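Local atomic coordinates of nucleoporin-like protein RIP (Homo sapiens, PDB entry 2OLM), a protein that is required for vesicle docking or fusion during acrosome biogenesis and serves HIV-1 Rev as a cofactor through FG repeats outside this zinc-binding Arf-GAP domain. Residues P36-C48 with F79-W92. Numbering follows the deposited sequence. Where two conformers were deposited one is given.
Sequences PTYVNMTVGSFVC and FLQKHGNEVCKQIW. With ZN (zinc ion), chain B.
The zinc-finger hairpin of the Arf-GAP domain, strands 38-40 and 45-47, meets the break between helices 74-82 and 84-92 through Val43, Gly44 and Phe46 on one side, Leu80 and Asn85 on the other. Asn85 reads the outer edge of strand 45-47 like a neighbouring strand: OD1 takes the Phe46 N-H at 2.9 Å, nearly straight at 167°, while ND2 gives to a lone pair of Phe46 O at 3.2 Å. Its CG lies anti to the carbonyl carbon (chi1 -69°), which carries the amide out to that edge, and OD1 also sits in plane at the rim of the Phe46 ring. One residue back, Gly84 N bonds to Gly44 O at 2.7 Å. Gly44 belongs to a G1 bulge in the hairpin turn; with no CB, it can lie against both His83 CB and Phe79 CE2, the latter 3.6 Å from its CA. Leu80 sends CD1 to Val39 CG1 (4.0 Å) and CD2 against Gly44 CA, while the Met41 side chain crosses that of Leu80 at about a right angle. Met41 slides past Phe79 in the opposite direction, its CE 3.9 Å from Phe79 CD2; one face of that ring carries His83 ND1, which donates to Phe79 O. Farther along helix 84-92, Val43 CG1 leans on Trp92 CZ2 at 3.8 Å. Asn85 ND2 also donates to His24 O, and Cys48, just past the strand, joins Cys28, Cys31 and Cys51 on the zinc ion. Gripped by three bonds, the Asn85 amide can hardly flip, and with Gly84 it ties helix 84-92 to the strand that leads into the metal site.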
loop_
_atom_site.group_PDB
_atom_site.type_symbol
_atom_site.label_atom_id
_atom_site.label_comp_id
_atom_site.label_asym_id
_atom_site.label_seq_id
_atom_site.Cartn_x
_atom_site.Cartn_y
_atom_site.Cartn_z
ATOM N N PRO A 36 -4.636 -0.130 -12.757
ATOM C CA PRO A 36 -3.711 0.995 -12.696
ATOM C C PRO A 36 -2.497 0.747 -11.818
ATOM O O PRO A 36 -2.573 0.067 -10.797
ATOM C CB PRO A 36 -4.555 2.136 -12.149
ATOM C CG PRO A 36 -5.679 1.530 -11.500
ATOM C CD PRO A 36 -5.883 0.153 -12.055
ATOM N N THR A 37 -1.404 1.372 -12.245
ATOM C CA THR A 37 -0.117 1.353 -11.566
ATOM C C THR A 37 0.389 2.776 -11.227
ATOM O O THR A 37 1.335 2.945 -10.470
ATOM C CB THR A 37 0.920 0.704 -12.480
ATOM O OG1 THR A 37 0.809 1.225 -13.801
ATOM C CG2 THR A 37 0.669 -0.821 -12.557
ATOM N N TYR A 38 -0.182 3.803 -11.898
ATOM C CA TYR A 38 0.190 5.213 -11.705
ATOM C C TYR A 38 -1.051 6.051 -11.462
ATOM O O TYR A 38 -2.145 5.672 -11.827
ATOM C CB TYR A 38 0.934 5.766 -12.936
ATOM C CG TYR A 38 2.337 5.177 -13.008
ATOM C CD1 TYR A 38 3.438 5.901 -12.588
ATOM C CD2 TYR A 38 2.528 3.878 -13.419
ATOM C CE1 TYR A 38 4.694 5.356 -12.579
ATOM C CE2 TYR A 38 3.798 3.317 -13.418
ATOM C CZ TYR A 38 4.854 4.056 -12.988
ATOM O OH TYR A 38 6.118 3.459 -12.932
ATOM N N VAL A 39 -0.845 7.176 -10.802
ATOM C CA VAL A 39 -1.857 8.243 -10.820
ATOM C C VAL A 39 -1.400 9.343 -11.753
ATOM O O VAL A 39 -0.223 9.716 -11.820
ATOM C CB VAL A 39 -2.179 8.855 -9.455
ATOM C CG1 VAL A 39 -2.968 7.843 -8.551
ATOM C CG2 VAL A 39 -0.924 9.376 -8.790
ATOM N N ASN A 40 -2.365 9.833 -12.534
ATOM C CA ASN A 40 -2.174 10.968 -13.401
ATOM C C ASN A 40 -2.639 12.167 -12.613
ATOM O O ASN A 40 -3.836 12.420 -12.476
ATOM C CB ASN A 40 -2.932 10.826 -14.695
ATOM C CG ASN A 40 -2.838 12.027 -15.561
ATOM O OD1 ASN A 40 -2.259 13.009 -15.142
ATOM N ND2 ASN A 40 -3.404 11.965 -16.786
ATOM N N MET A 41 -1.679 12.874 -12.015
ATOM C CA MET A 41 -1.957 14.037 -11.174
ATOM C C MET A 41 -2.459 15.251 -11.922
ATOM O O MET A 41 -3.049 16.132 -11.330
ATOM C CB MET A 41 -0.678 14.428 -10.380
ATOM C CG MET A 41 -0.371 13.463 -9.197
ATOM S SD MET A 41 -1.712 13.287 -7.993
ATOM C CE MET A 41 -2.092 14.929 -7.649
ATOM N N THR A 42 -2.247 15.293 -13.220
ATOM C CA THR A 42 -2.764 16.377 -14.046
ATOM C C THR A 42 -4.271 16.425 -14.041
ATOM O O THR A 42 -4.857 17.511 -13.951
ATOM C CB THR A 42 -2.193 16.274 -15.476
ATOM O OG1 THR A 42 -0.769 16.444 -15.441
ATOM C CG2 THR A 42 -2.835 17.293 -16.431
ATOM N N VAL A 43 -4.931 15.253 -14.128
ATOM C CA VAL A 43 -6.374 15.201 -14.116
ATOM C C VAL A 43 -6.991 14.482 -12.923
ATOM O O VAL A 43 -8.209 14.598 -12.710
ATOM C CB VAL A 43 -6.971 14.601 -15.389
ATOM C CG1 VAL A 43 -6.513 15.399 -16.627
ATOM C CG2 VAL A 43 -6.653 13.113 -15.540
ATOM N N GLY A 44 -6.182 13.770 -12.120
ATOM C CA GLY A 44 -6.710 13.050 -10.958
ATOM C C GLY A 44 -7.237 11.663 -11.246
ATOM O O GLY A 44 -8.240 11.247 -10.652
ATOM N N SER A 45 -6.596 10.947 -12.155
ATOM C CA SER A 45 -7.035 9.616 -12.600
ATOM C C SER A 45 -6.024 8.571 -12.192
ATOM O O SER A 45 -4.897 8.862 -11.790
ATOM C CB SER A 45 -7.223 9.568 -14.115
ATOM O OG SER A 45 -5.993 9.839 -14.735
ATOM N N PHE A 46 -6.448 7.318 -12.340
ATOM C CA PHE A 46 -5.620 6.127 -12.082
ATOM C C PHE A 46 -5.426 5.409 -13.376
ATOM O O PHE A 46 -6.408 5.043 -14.037
ATOM C CB PHE A 46 -6.319 5.213 -11.030
ATOM C CG PHE A 46 -6.443 5.829 -9.690
ATOM C CD1 PHE A 46 -5.547 5.519 -8.686
ATOM C CD2 PHE A 46 -7.416 6.752 -9.412
ATOM C CE1 PHE A 46 -5.628 6.119 -7.441
ATOM C CE2 PHE A 46 -7.498 7.346 -8.177
ATOM C CZ PHE A 46 -6.615 7.015 -7.183
ATOM N N VAL A 47 -4.157 5.219 -13.799
ATOM C CA VAL A 47 -3.817 4.746 -15.148
ATOM C C VAL A 47 -2.754 3.629 -15.089
ATOM O O VAL A 47 -2.036 3.507 -14.112
ATOM C CB VAL A 47 -3.297 5.894 -16.066
ATOM C CG1 VAL A 47 -4.444 6.853 -16.336
ATOM C CG2 VAL A 47 -2.152 6.680 -15.378
ATOM N N CYS A 48 -2.636 2.886 -16.168
ATOM C CA CYS A 48 -1.681 1.770 -16.275
ATOM C C CYS A 48 -0.329 2.309 -16.782
ATOM O O CYS A 48 -0.197 3.499 -17.138
ATOM C CB CYS A 48 -2.242 0.702 -17.236
ATOM S SG CYS A 48 -2.184 1.065 -18.988
ATOM N N PHE A 79 -6.702 15.872 -3.437
ATOM C CA PHE A 79 -7.082 16.102 -4.820
ATOM C C PHE A 79 -7.650 14.841 -5.449
ATOM O O PHE A 79 -8.653 14.840 -6.132
ATOM C CB PHE A 79 -5.860 16.612 -5.612
ATOM C CG PHE A 79 -6.153 16.865 -7.058
ATOM C CD1 PHE A 79 -6.842 18.018 -7.413
ATOM C CD2 PHE A 79 -5.819 15.951 -8.048
ATOM C CE1 PHE A 79 -7.145 18.296 -8.732
ATOM C CE2 PHE A 79 -6.149 16.239 -9.392
ATOM C CZ PHE A 79 -6.828 17.418 -9.695
ATOM N N LEU A 80 -6.973 13.725 -5.236
ATOM C CA LEU A 80 -7.423 12.458 -5.775
ATOM C C LEU A 80 -8.787 12.037 -5.215
ATOM O O LEU A 80 -9.599 11.482 -5.921
ATOM C CB LEU A 80 -6.382 11.372 -5.496
ATOM C CG LEU A 80 -5.095 11.473 -6.293
ATOM C CD1 LEU A 80 -3.991 10.546 -5.750
ATOM C CD2 LEU A 80 -5.321 11.219 -7.777
ATOM N N GLN A 81 -9.011 12.314 -3.935
ATOM C CA GLN A 81 -10.300 11.997 -3.307
ATOM C C GLN A 81 -11.431 12.760 -3.964
ATOM O O GLN A 81 -12.540 12.251 -4.057
ATOM C CB GLN A 81 -10.271 12.331 -1.829
ATOM C CG GLN A 81 -9.424 11.340 -1.055
ATOM C CD GLN A 81 -9.405 11.651 0.415
ATOM O OE1 GLN A 81 -9.445 12.828 0.817
ATOM N NE2 GLN A 81 -9.343 10.611 1.242
ATOM N N LYS A 82 -11.150 13.985 -4.405
ATOM C CA LYS A 82 -12.156 14.824 -5.084
ATOM C C LYS A 82 -12.283 14.508 -6.569
ATOM O O LYS A 82 -13.195 15.017 -7.244
ATOM C CB LYS A 82 -11.801 16.293 -4.913
ATOM C CG LYS A 82 -11.917 16.753 -3.495
ATOM C CD LYS A 82 -11.623 18.251 -3.383
ATOM C CE LYS A 82 -11.513 18.695 -1.929
ATOM N NZ LYS A 82 -10.113 18.630 -1.392
ATOM N N HIS A 83 -11.368 13.691 -7.091
ATOM C CA HIS A 83 -11.361 13.297 -8.487
ATOM C C HIS A 83 -11.487 11.780 -8.589
ATOM O O HIS A 83 -12.499 11.239 -8.113
ATOM C CB HIS A 83 -10.142 13.920 -9.210
ATOM C CG HIS A 83 -10.228 15.398 -9.287
ATOM N ND1 HIS A 83 -9.911 16.208 -8.224
ATOM C CD2 HIS A 83 -10.745 16.199 -10.250
ATOM C CE1 HIS A 83 -10.155 17.468 -8.566
ATOM N NE2 HIS A 83 -10.679 17.480 -9.779
ATOM N N GLY A 84 -10.504 11.072 -9.145
ATOM C CA GLY A 84 -10.693 9.659 -9.477
ATOM C C GLY A 84 -11.404 9.413 -10.763
ATOM O O GLY A 84 -11.883 10.370 -11.401
ATOM N N ASN A 85 -11.501 8.144 -11.148
ATOM C CA ASN A 85 -11.925 7.773 -12.478
ATOM C C ASN A 85 -13.387 8.011 -12.761
ATOM O O ASN A 85 -13.729 8.257 -13.907
ATOM C CB ASN A 85 -11.528 6.331 -12.831
ATOM C CG ASN A 85 -10.026 6.175 -13.001
ATOM O OD1 ASN A 85 -9.286 7.160 -12.907
ATOM N ND2 ASN A 85 -9.556 4.939 -13.268
ATOM N N GLU A 86 -14.230 7.974 -11.744
ATOM C CA GLU A 86 -15.655 8.256 -11.991
ATOM C C GLU A 86 -15.869 9.740 -12.258
ATOM O O GLU A 86 -16.521 10.117 -13.266
ATOM C CB GLU A 86 -16.530 7.792 -10.844
ATOM C CG GLU A 86 -18.040 7.967 -11.138
ATOM C CD GLU A 86 -18.897 7.433 -9.996
ATOM O OE1 GLU A 86 -18.417 7.468 -8.840
ATOM O OE2 GLU A 86 -20.056 6.999 -10.262
ATOM N N VAL A 87 -15.334 10.605 -11.395
ATOM C CA VAL A 87 -15.378 12.054 -11.629
ATOM C C VAL A 87 -14.747 12.379 -12.980
ATOM O O VAL A 87 -15.300 13.144 -13.782
ATOM C CB VAL A 87 -14.684 12.819 -10.513
ATOM C CG1 VAL A 87 -14.453 14.296 -10.878
ATOM C CG2 VAL A 87 -15.495 12.712 -9.235
ATOM N N CYS A 88 -13.585 11.822 -13.281
ATOM C CA CYS A 88 -12.915 12.102 -14.556
ATOM C C CYS A 88 -13.749 11.627 -15.749
ATOM O O CYS A 88 -13.736 12.259 -16.813
ATOM C CB CYS A 88 -11.520 11.474 -14.614
ATOM S SG CYS A 88 -10.299 12.325 -13.552
ATOM N N LYS A 89 -14.441 10.494 -15.620
ATOM C CA LYS A 89 -15.281 9.960 -16.717
ATOM C C LYS A 89 -16.356 10.978 -17.099
ATOM O O LYS A 89 -16.641 11.207 -18.283
ATOM C CB LYS A 89 -15.958 8.657 -16.283
ATOM C CG LYS A 89 -16.919 8.060 -17.283
ATOM C CD LYS A 89 -17.646 6.840 -16.659
ATOM N N GLN A 90 -16.948 11.590 -16.083
ATOM C CA GLN A 90 -18.033 12.528 -16.322
ATOM C C GLN A 90 -17.560 13.798 -17.048
ATOM O O GLN A 90 -18.353 14.469 -17.734
ATOM C CB GLN A 90 -18.712 12.873 -15.008
ATOM C CG GLN A 90 -19.364 11.650 -14.327
ATOM C CD GLN A 90 -20.440 11.024 -15.185
ATOM O OE1 GLN A 90 -21.162 11.731 -15.882
ATOM N NE2 GLN A 90 -20.530 9.694 -15.174
ATOM N N ILE A 91 -16.280 14.129 -16.912
ATOM C CA ILE A 91 -15.669 15.311 -17.538
ATOM C C ILE A 91 -15.094 14.930 -18.903
ATOM O O ILE A 91 -15.640 15.275 -19.951
ATOM C CB ILE A 91 -14.568 15.919 -16.611
ATOM C CG1 ILE A 91 -15.222 16.394 -15.311
ATOM C CG2 ILE A 91 -13.803 17.044 -17.338
ATOM C CD1 ILE A 91 -14.207 16.627 -14.156
ATOM N N TRP A 92 -14.024 14.166 -18.880
ATOM C CA TRP A 92 -13.248 13.889 -20.088
ATOM C C TRP A 92 -13.933 12.916 -21.067
ATOM O O TRP A 92 -13.614 12.892 -22.260
ATOM C CB TRP A 92 -11.842 13.364 -19.687
ATOM C CG TRP A 92 -11.140 14.323 -18.819
ATOM C CD1 TRP A 92 -10.989 14.238 -17.462
ATOM C CD2 TRP A 92 -10.544 15.564 -19.215
ATOM N NE1 TRP A 92 -10.347 15.365 -16.982
ATOM C CE2 TRP A 92 -10.059 16.180 -18.047
ATOM C CE3 TRP A 92 -10.366 16.205 -20.449
ATOM C CZ2 TRP A 92 -9.430 17.444 -18.072
ATOM C CZ3 TRP A 92 -9.708 17.422 -20.487
ATOM C CH2 TRP A 92 -9.261 18.035 -19.292
HETATM ZN ZN ZN B . -4.127 2.031 -19.778
#